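Local atomic coordinates of dTDP-4-dehydrorhamnose reductase (Sulfolobus tokodaii, PDB entry 2GGS), a protein that probably reduces dTDP-4-dehydrorhamnose in an NADPH-dependent reaction, and binds NADPH in a Rossmann-type fold. Residues V164-K178 with L227-W240. Numbering follows the deposited sequence.
Sequences VYKTLKEGKTVFAFK and LPGEVKEVDEVRGW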
ATOM      1  N   VAL A 164     -12.212  11.866  -5.858  1.00 25.65           N
ATOM      2  CA  VAL A 164     -12.365  13.313  -6.140  1.00 24.99           C
ATOM      3  C   VAL A 164     -12.713  13.570  -7.608  1.00 25.44           C
ATOM      4  O   VAL A 164     -13.667  14.311  -7.916  1.00 25.28           O
ATOM      5  CB  VAL A 164     -11.087  14.135  -5.795  1.00 23.53           C
ATOM      6  CG1 VAL A 164     -11.283  15.590  -6.183  1.00 23.69           C
ATOM      7  CG2 VAL A 164     -10.775  14.074  -4.305  1.00 23.31           C
ATOM      8  N   TYR A 165     -11.932  12.984  -8.516  1.00 26.31           N
ATOM      9  CA  TYR A 165     -12.089  13.224  -9.967  1.00 27.57           C
ATOM     10  C   TYR A 165     -13.486  12.817 -10.414  1.00 28.83           C
ATOM     11  O   TYR A 165     -14.184  13.604 -11.075  1.00 29.24           O
ATOM     12  CB  TYR A 165     -11.021  12.483 -10.801  1.00 28.12           C
ATOM     13  CG  TYR A 165     -11.110  12.727 -12.311  1.00 28.31           C
ATOM     14  CD1 TYR A 165     -10.495  13.829 -12.910  1.00 27.58           C
ATOM     15  CD2 TYR A 165     -11.813  11.855 -13.125  1.00 28.25           C
ATOM     16  CE1 TYR A 165     -10.589  14.051 -14.302  1.00 29.61           C
ATOM     17  CE2 TYR A 165     -11.913  12.054 -14.496  1.00 28.02           C
ATOM     18  CZ  TYR A 165     -11.307  13.150 -15.083  1.00 28.79           C
ATOM     19  OH  TYR A 165     -11.430  13.322 -16.444  1.00 32.04           O
ATOM     20  N   LYS A 166     -13.890  11.598 -10.046  1.00 29.18           N
ATOM     21  CA  LYS A 166     -15.196  11.046 -10.468  1.00 30.10           C
ATOM     22  C   LYS A 166     -16.356  11.810  -9.845  1.00 29.54           C
ATOM     23  O   LYS A 166     -17.320  12.128 -10.536  1.00 29.93           O
ATOM     24  CB  LYS A 166     -15.314   9.535 -10.167  1.00 30.76           C
ATOM     25  CG  LYS A 166     -14.059   8.735 -10.527  1.00 33.31           C
ATOM     26  CD  LYS A 166     -14.320   7.277 -10.908  1.00 37.58           C
ATOM     27  CE  LYS A 166     -13.921   7.024 -12.366  1.00 39.10           C
ATOM     28  NZ  LYS A 166     -13.649   5.573 -12.652  1.00 40.98           N
ATOM     29  N   THR A 167     -16.259  12.129  -8.555  1.00 29.44           N
ATOM     30  CA  THR A 167     -17.313  12.856  -7.845  1.00 29.10           C
ATOM     31  C   THR A 167     -17.511  14.276  -8.413  1.00 29.23           C
ATOM     32  O   THR A 167     -18.656  14.664  -8.730  1.00 29.59           O
ATOM     33  CB  THR A 167     -17.023  12.895  -6.330  1.00 28.99           C
ATOM     34  OG1 THR A 167     -16.974  11.553  -5.837  1.00 29.31           O
ATOM     35  CG2 THR A 167     -18.081  13.663  -5.554  1.00 28.30           C
ATOM     36  N   LEU A 168     -16.411  15.030  -8.551  1.00 28.04           N
ATOM     37  CA  LEU A 168     -16.485  16.428  -9.013  1.00 27.66           C
ATOM     38  C   LEU A 168     -16.927  16.544 -10.453  1.00 28.62           C
ATOM     39  O   LEU A 168     -17.631  17.490 -10.790  1.00 27.92           O
ATOM     40  CB  LEU A 168     -15.153  17.184  -8.832  1.00 27.07           C
ATOM     41  CG  LEU A 168     -14.631  17.383  -7.402  1.00 25.44           C
ATOM     42  CD1 LEU A 168     -13.327  18.215  -7.406  1.00 23.72           C
ATOM     43  CD2 LEU A 168     -15.675  18.015  -6.480  1.00 21.61           C
ATOM     44  N   LYS A 169     -16.509  15.583 -11.281  1.00 29.90           N
ATOM     45  CA  LYS A 169     -16.846  15.521 -12.708  1.00 31.94           C
ATOM     46  C   LYS A 169     -18.361  15.408 -12.875  1.00 33.00           C
ATOM     47  O   LYS A 169     -18.927  16.004 -13.799  1.00 33.10           O
ATOM     48  CB  LYS A 169     -16.141  14.316 -13.350  1.00 31.73           C
ATOM     49  CG  LYS A 169     -16.147  14.263 -14.871  1.00 33.13           C
ATOM     50  CD  LYS A 169     -15.689  12.889 -15.346  1.00 32.93           C
ATOM     51  CE  LYS A 169     -16.270  12.531 -16.706  1.00 37.40           C
ATOM     52  NZ  LYS A 169     -15.643  13.235 -17.861  1.00 38.28           N
ATOM     53  N   GLU A 170     -19.007  14.674 -11.967  1.00 33.92           N
ATOM     54  CA  GLU A 170     -20.463  14.485 -12.018  1.00 35.88           C
ATOM     55  C   GLU A 170     -21.203  15.613 -11.274  1.00 35.13           C
ATOM     56  O   GLU A 170     -22.424  15.539 -11.054  1.00 35.83           O
ATOM     57  CB  GLU A 170     -20.886  13.054 -11.566  1.00 35.81           C
ATOM     58  CG  GLU A 170     -20.860  12.792 -10.040  1.00 38.72           C
ATOM     59  CD  GLU A 170     -20.986  11.296  -9.630  1.00 39.35           C
ATOM     60  OE1 GLU A 170     -22.022  10.659  -9.937  1.00 43.62           O
ATOM     61  OE2 GLU A 170     -20.059  10.757  -8.962  1.00 41.25           O
ATOM     62  N   GLY A 171     -20.468  16.668 -10.909  1.00 34.09           N
ATOM     63  CA  GLY A 171     -21.053  17.839 -10.254  1.00 33.43           C
ATOM     64  C   GLY A 171     -21.350  17.671  -8.775  1.00 33.17           C
ATOM     65  O   GLY A 171     -21.917  18.567  -8.139  1.00 33.09           O
ATOM     66  N   LYS A 172     -20.956  16.533  -8.211  1.00 32.69           N
ATOM     67  CA  LYS A 172     -21.242  16.241  -6.809  1.00 33.25           C
ATOM     68  C   LYS A 172     -20.227  16.865  -5.834  1.00 32.15           C
ATOM     69  O   LYS A 172     -19.144  17.319  -6.230  1.00 32.98           O
ATOM     70  CB  LYS A 172     -21.394  14.721  -6.599  1.00 33.31           C
ATOM     71  CG  LYS A 172     -22.641  14.115  -7.260  1.00 36.15           C
ATOM     72  CD  LYS A 172     -23.921  14.510  -6.526  1.00 40.94           C
ATOM     73  CE  LYS A 172     -25.174  14.086  -7.293  1.00 42.16           C
ATOM     74  NZ  LYS A 172     -26.353  14.922  -6.901  1.00 43.70           N
ATOM     75  N   THR A 173     -20.610  16.924  -4.566  1.00 31.73           N
ATOM     76  CA  THR A 173     -19.758  17.458  -3.517  1.00 30.45           C
ATOM     77  C   THR A 173     -18.807  16.388  -2.984  1.00 30.01           C
ATOM     78  O   THR A 173     -19.227  15.240  -2.683  1.00 29.90           O
ATOM     79  CB  THR A 173     -20.586  18.072  -2.388  1.00 31.05           C
ATOM     80  OG1 THR A 173     -21.368  19.145  -2.929  1.00 31.70           O
ATOM     81  CG2 THR A 173     -19.689  18.599  -1.245  1.00 31.27           C
ATOM     82  N   VAL A 174     -17.526  16.757  -2.933  1.00 28.64           N
ATOM     83  CA  VAL A 174     -16.495  15.971  -2.275  1.00 27.08           C
ATOM     84  C   VAL A 174     -16.352  16.434  -0.840  1.00 27.28           C
ATOM     85  O   VAL A 174     -16.157  17.622  -0.571  1.00 27.50           O
ATOM     86  CB  VAL A 174     -15.104  16.126  -2.986  1.00 26.65           C
ATOM     87  CG1 VAL A 174     -13.992  15.603  -2.088  1.00 27.02           C
ATOM     88  CG2 VAL A 174     -15.086  15.379  -4.282  1.00 26.86           C
ATOM     89  N   PHE A 175     -16.471  15.496   0.096  1.00 26.60           N
ATOM     90  CA  PHE A 175     -16.208  15.775   1.498  1.00 26.97           C
ATOM     91  C   PHE A 175     -14.788  15.361   1.878  1.00 26.56           C
ATOM     92  O   PHE A 175     -14.459  14.180   1.924  1.00 27.99           O
ATOM     93  CB  PHE A 175     -17.282  15.098   2.363  1.00 27.33           C
ATOM     94  CG  PHE A 175     -18.655  15.626   2.084  1.00 27.04           C
ATOM     95  CD1 PHE A 175     -19.069  16.823   2.664  1.00 29.10           C
ATOM     96  CD2 PHE A 175     -19.482  14.997   1.174  1.00 27.80           C
ATOM     97  CE1 PHE A 175     -20.320  17.345   2.382  1.00 29.66           C
ATOM     98  CE2 PHE A 175     -20.741  15.513   0.878  1.00 29.34           C
ATOM     99  CZ  PHE A 175     -21.154  16.694   1.479  1.00 28.47           C
ATOM    100  N   ALA A 176     -13.929  16.347   2.090  1.00 24.55           N
ATOM    101  CA  ALA A 176     -12.519  16.072   2.282  1.00 23.98           C
ATOM    102  C   ALA A 176     -12.186  16.097   3.748  1.00 23.22           C
ATOM    103  O   ALA A 176     -12.318  17.111   4.429  1.00 22.84           O
ATOM    104  CB  ALA A 176     -11.619  17.064   1.479  1.00 22.53           C
ATOM    105  N   PHE A 177     -11.745  14.939   4.240  1.00 22.51           N
ATOM    106  CA  PHE A 177     -11.284  14.819   5.601  1.00 21.61           C
ATOM    107  C   PHE A 177     -10.243  15.887   5.940  1.00 21.43           C
ATOM    108  O   PHE A 177      -9.270  16.067   5.207  1.00 21.28           O
ATOM    109  CB  PHE A 177     -10.699  13.412   5.816  1.00 22.09           C
ATOM    110  CG  PHE A 177     -10.144  13.173   7.195  1.00 23.01           C
ATOM    111  CD1 PHE A 177     -10.962  13.281   8.329  1.00 24.94           C
ATOM    112  CD2 PHE A 177      -8.807  12.787   7.369  1.00 23.06           C
ATOM    113  CE1 PHE A 177     -10.458  13.041   9.618  1.00 24.83           C
ATOM    114  CE2 PHE A 177      -8.278  12.547   8.660  1.00 23.95           C
ATOM    115  CZ  PHE A 177      -9.120  12.657   9.792  1.00 22.63           C
ATOM    116  N   LYS A 178     -10.461  16.581   7.053  1.00 21.18           N
ATOM    117  CA  LYS A 178      -9.449  17.482   7.606  1.00 21.99           C
ATOM    118  C   LYS A 178      -8.309  16.682   8.218  1.00 22.53           C
ATOM    119  O   LYS A 178      -8.401  16.239   9.367  1.00 21.25           O
ATOM    120  CB  LYS A 178     -10.052  18.434   8.651  1.00 23.25           C
ATOM    121  CG  LYS A 178      -9.089  19.529   9.163  1.00 24.36           C
ATOM    122  CD  LYS A 178      -9.806  20.427  10.187  1.00 24.88           C
ATOM    123  CE  LYS A 178      -8.879  21.270  11.015  1.00 29.96           C
ATOM    124  NZ  LYS A 178      -9.665  21.794  12.179  1.00 30.39           N
ATOM    125  N   LEU A 227     -12.902  20.958 -13.025  1.00 28.02           N
ATOM    126  CA  LEU A 227     -14.053  20.146 -12.689  1.00 28.18           C
ATOM    127  C   LEU A 227     -15.072  21.002 -11.973  1.00 28.77           C
ATOM    128  O   LEU A 227     -14.702  21.936 -11.257  1.00 27.96           O
ATOM    129  CB  LEU A 227     -13.628  18.954 -11.812  1.00 27.85           C
ATOM    130  CG  LEU A 227     -12.768  17.861 -12.451  1.00 26.86           C
ATOM    131  CD1 LEU A 227     -12.448  16.748 -11.443  1.00 24.26           C
ATOM    132  CD2 LEU A 227     -13.416  17.233 -13.709  1.00 27.49           C
ATOM    133  N   PRO A 228     -16.370  20.692 -12.164  1.00 29.52           N
ATOM    134  CA  PRO A 228     -17.398  21.411 -11.417  1.00 30.91           C
ATOM    135  C   PRO A 228     -17.484  20.779 -10.042  1.00 31.64           C
ATOM    136  O   PRO A 228     -16.521  20.138  -9.609  1.00 33.53           O
ATOM    137  CB  PRO A 228     -18.681  21.154 -12.233  1.00 30.85           C
ATOM    138  CG  PRO A 228     -18.442  19.815 -12.934  1.00 30.53           C
ATOM    139  CD  PRO A 228     -16.922  19.676 -13.083  1.00 29.52           C
ATOM    140  N   GLY A 229     -18.587  20.955  -9.339  1.00 32.14           N
ATOM    141  CA  GLY A 229     -18.753  20.237  -8.081  1.00 31.63           C
ATOM    142  C   GLY A 229     -17.864  20.806  -7.008  1.00 31.34           C
ATOM    143  O   GLY A 229     -16.726  21.194  -7.265  1.00 32.98           O
ATOM    144  N   GLU A 230     -18.361  20.820  -5.790  1.00 30.85           N
ATOM    145  CA  GLU A 230     -17.718  21.536  -4.711  1.00 31.15           C
ATOM    146  C   GLU A 230     -16.850  20.637  -3.852  1.00 29.52           C
ATOM    147  O   GLU A 230     -17.125  19.442  -3.694  1.00 29.09           O
ATOM    148  CB  GLU A 230     -18.787  22.186  -3.842  1.00 31.11           C
ATOM    149  CG  GLU A 230     -18.254  22.910  -2.612  1.00 34.59           C
ATOM    150  CD  GLU A 230     -19.347  23.507  -1.733  1.00 35.64           C
ATOM    151  OE1 GLU A 230     -20.535  23.139  -1.918  1.00 38.93           O
ATOM    152  OE2 GLU A 230     -18.995  24.340  -0.852  1.00 42.18           O
ATOM    153  N   VAL A 231     -15.806  21.226  -3.284  1.00 27.91           N
ATOM    154  CA  VAL A 231     -15.054  20.540  -2.260  1.00 27.43           C
ATOM    155  C   VAL A 231     -15.331  21.175  -0.917  1.00 28.20           C
ATOM    156  O   VAL A 231     -15.054  22.363  -0.709  1.00 27.51           O
ATOM    157  CB  VAL A 231     -13.519  20.518  -2.536  1.00 26.43           C
ATOM    158  CG1 VAL A 231     -12.807  19.691  -1.455  1.00 25.32           C
ATOM    159  CG2 VAL A 231     -13.240  19.984  -3.929  1.00 25.17           C
ATOM    160  N   LYS A 232     -15.857  20.359  -0.005  1.00 29.17           N
ATOM    161  CA  LYS A 232     -16.059  20.748   1.381  1.00 30.26           C
ATOM    162  C   LYS A 232     -15.195  19.920   2.303  1.00 30.35           C
ATOM    163  O   LYS A 232     -15.293  18.686   2.330  1.00 30.10           O
ATOM    164  CB  LYS A 232     -17.536  20.606   1.782  1.00 30.90           C
ATOM    165  CG  LYS A 232     -18.448  21.595   1.120  1.00 33.27           C
ATOM    166  CD  LYS A 232     -19.734  21.760   1.919  1.00 40.92           C
ATOM    167  CE  LYS A 232     -20.796  22.521   1.122  1.00 43.25           C
ATOM    168  NZ  LYS A 232     -22.203  22.161   1.508  1.00 46.51           N
ATOM    169  N   GLU A 233     -14.350  20.607   3.051  1.00 30.01           N
ATOM    170  CA  GLU A 233     -13.564  19.992   4.102  1.00 30.96           C
ATOM    171  C   GLU A 233     -14.442  19.726   5.324  1.00 31.96           C
ATOM    172  O   GLU A 233     -15.212  20.595   5.757  1.00 32.66           O
ATOM    173  CB  GLU A 233     -12.409  20.904   4.478  1.00 30.21           C
ATOM    174  CG  GLU A 233     -11.323  20.271   5.327  1.00 30.02           C
ATOM    175  CD  GLU A 233     -10.120  21.191   5.488  1.00 29.81           C
ATOM    176  OE1 GLU A 233     -10.317  22.427   5.559  1.00 33.48           O
ATOM    177  OE2 GLU A 233      -8.968  20.714   5.509  1.00 28.25           O
ATOM    178  N   VAL A 234     -14.307  18.536   5.897  1.00 32.34           N
ATOM    179  CA  VAL A 234     -15.078  18.166   7.095  1.00 32.76           C
ATOM    180  C   VAL A 234     -14.143  17.606   8.186  1.00 33.69           C
ATOM    181  O   VAL A 234     -13.145  16.952   7.867  1.00 32.97           O
ATOM    182  CB  VAL A 234     -16.213  17.162   6.744  1.00 32.90           C
ATOM    183  CG1 VAL A 234     -17.237  17.790   5.814  1.00 32.17           C
ATOM    184  CG2 VAL A 234     -15.673  15.904   6.096  1.00 32.32           C
ATOM    185  N   ASP A 235     -14.453  17.863   9.463  1.00 34.64           N
ATOM    186  CA  ASP A 235     -13.633  17.344  10.576  1.00 36.31           C
ATOM    187  C   ASP A 235     -13.729  15.837  10.592  1.00 36.24           C
ATOM    188  O   ASP A 235     -12.745  15.131  10.861  1.00 36.96           O
ATOM    189  CB  ASP A 235     -14.126  17.871  11.930  1.00 36.86           C
ATOM    190  CG  ASP A 235     -13.787  19.307  12.149  1.00 39.21           C
ATOM    191  OD1 ASP A 235     -12.648  19.709  11.830  1.00 40.96           O
ATOM    192  OD2 ASP A 235     -14.663  20.039  12.670  1.00 43.59           O
ATOM    193  N   GLU A 236     -14.933  15.363  10.299  1.00 36.34           N
ATOM    194  CA  GLU A 236     -15.217  13.950  10.162  1.00 36.82           C
ATOM    195  C   GLU A 236     -16.092  13.726   8.944  1.00 35.87           C
ATOM    196  O   GLU A 236     -17.009  14.500   8.680  1.00 35.64           O
ATOM    197  CB  GLU A 236     -15.880  13.414  11.440  1.00 37.77           C
ATOM    198  CG  GLU A 236     -14.902  13.248  12.609  1.00 41.60           C
ATOM    199  CD  GLU A 236     -13.733  12.327  12.255  1.00 45.95           C
ATOM    200  OE1 GLU A 236     -13.942  11.383  11.444  1.00 48.78           O
ATOM    201  OE2 GLU A 236     -12.610  12.548  12.772  1.00 47.28           O
ATOM    202  N   VAL A 237     -15.781  12.681   8.185  1.00 35.02           N
ATOM    203  CA  VAL A 237     -16.540  12.337   7.001  1.00 34.57           C
ATOM    204  C   VAL A 237     -17.760  11.533   7.462  1.00 35.04           C
ATOM    205  O   VAL A 237     -17.644  10.631   8.297  1.00 34.81           O
ATOM    206  CB  VAL A 237     -15.673  11.529   5.997  1.00 34.59           C
ATOM    207  CG1 VAL A 237     -16.468  11.117   4.772  1.00 34.00           C
ATOM    208  CG2 VAL A 237     -14.424  12.340   5.594  1.00 32.81           C
ATOM    209  N   ARG A 238     -18.929  11.880   6.935  1.00 35.99           N
ATOM    210  CA  ARG A 238     -20.151  11.159   7.274  1.00 37.04           C
ATOM    211  C   ARG A 238     -20.193   9.844   6.497  1.00 36.53           C
ATOM    212  O   ARG A 238     -19.873   9.789   5.296  1.00 37.37           O
ATOM    213  CB  ARG A 238     -21.393  12.029   7.004  1.00 37.75           C
ATOM    214  CG  ARG A 238     -21.717  12.224   5.517  1.00 40.94           C
ATOM    215  CD  ARG A 238     -22.216  13.641   5.180  1.00 45.88           C
ATOM    216  NE  ARG A 238     -22.708  13.733   3.803  1.00 47.89           N
ATOM    217  CZ  ARG A 238     -23.292  14.806   3.280  1.00 49.53           C
ATOM    218  NH1 ARG A 238     -23.454  15.903   4.013  1.00 50.54           N
ATOM    219  NH2 ARG A 238     -23.708  14.787   2.015  1.00 50.58           N
ATOM    220  N   GLY A 239     -20.560   8.779   7.194  1.00 35.91           N
ATOM    221  CA  GLY A 239     -20.557   7.460   6.593  1.00 35.00           C
ATOM    222  C   GLY A 239     -19.384   6.615   7.054  1.00 34.63           C
ATOM    223  O   GLY A 239     -19.492   5.390   7.085  1.00 35.00           O
ATOM    224  N   TRP A 240     -18.269   7.263   7.402  1.00 33.04           N
ATOM    225  CA  TRP A 240     -17.085   6.551   7.905  1.00 32.25           C
ATOM    226  C   TRP A 240     -17.393   5.797   9.198  1.00 32.25           C
ATOM    227  O   TRP A 240     -18.017   6.347  10.119  1.00 32.85           O
ATOM    228  CB  TRP A 240     -15.906   7.518   8.115  1.00 30.78           C
ATOM    229  CG  TRP A 240     -15.107   7.777   6.852  1.00 29.88           C
ATOM    230  CD1 TRP A 240     -15.393   7.318   5.608  1.00 28.34           C
ATOM    231  CD2 TRP A 240     -13.923   8.583   6.719  1.00 28.31           C
ATOM    232  NE1 TRP A 240     -14.457   7.762   4.701  1.00 30.71           N
ATOM    233  CE2 TRP A 240     -13.542   8.540   5.362  1.00 29.14           C
ATOM    234  CE3 TRP A 240     -13.146   9.332   7.617  1.00 30.98           C
ATOM    235  CZ2 TRP A 240     -12.400   9.205   4.872  1.00 29.51           C
ATOM    236  CZ3 TRP A 240     -12.002  10.001   7.125  1.00 28.12           C
ATOM    237  CH2 TRP A 240     -11.649   9.930   5.769  1.00 28.49           C
TER
HETATM  238  O   HOH W   1     -21.315  20.014  -5.705  1.00 33.08           O
HETATM  239  O   HOH W   2      -8.007  18.344   4.472  1.00 18.09           O
HETATM  240  O   HOH W   3     -10.120  15.968  11.466  1.00 27.17           O
HETATM  241  O   HOH W   4     -12.254  22.216  11.411  1.00 37.24           O
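Phe-175 is the bump here, wedged between two side chains: Thr-173 CG2 lies over one face of its ring, offset toward the rim, and the Arg-238 guanidinium crosses the other. The ring and guanidinium planes are 41° apart, and Arg-238 NH2 comes within 3.2 Å of Phe-175 CZ. Val-234 CG1 meets the ring at its edge, 3.8 Å from Phe-175 CD1. Losing the ring to an alanine here would probably open a gap beside Val-234 and let the Arg-238 guanidinium swing. Next along this face, with CG anti to the backbone N (chi1 178°), Phe-177 carries its ring to Trp-240, whose CZ3 lies over one face of it, the two ring systems set obliquely; Trp-240 CH2 sits 3.6 Å from Phe-177 CB. On the reverse face, Val-231 CG1 meets Ala-176 CB, and Val-231 CG2 reaches Leu-168 CD1 at 3.9 Å. Leu-227 CD1 fills the hollow between Leu-168 CB and the Tyr-165 ring, against the last turn of helix 160-169, which ends in a Schellman motif with Gly-171 as C-prime residue. Gly-229 CA packs against Gly-171 O and Lys-172 O; a CB there would run into Lys-172 O and Leu-168 O. Five backbone hydrogen bonds, from Val-174 N to Glu-230 O (2.8 Å) through Lys-178 N to Val-234 O, join strands 174-177 and 231-234 and their flanking residues. The two strands make a parallel sheet, separate from the seven-stranded Rossmann sheet and part of the smaller, probably substrate-binding region of RmlD-like extended short-chain dehydrogenases/reductases.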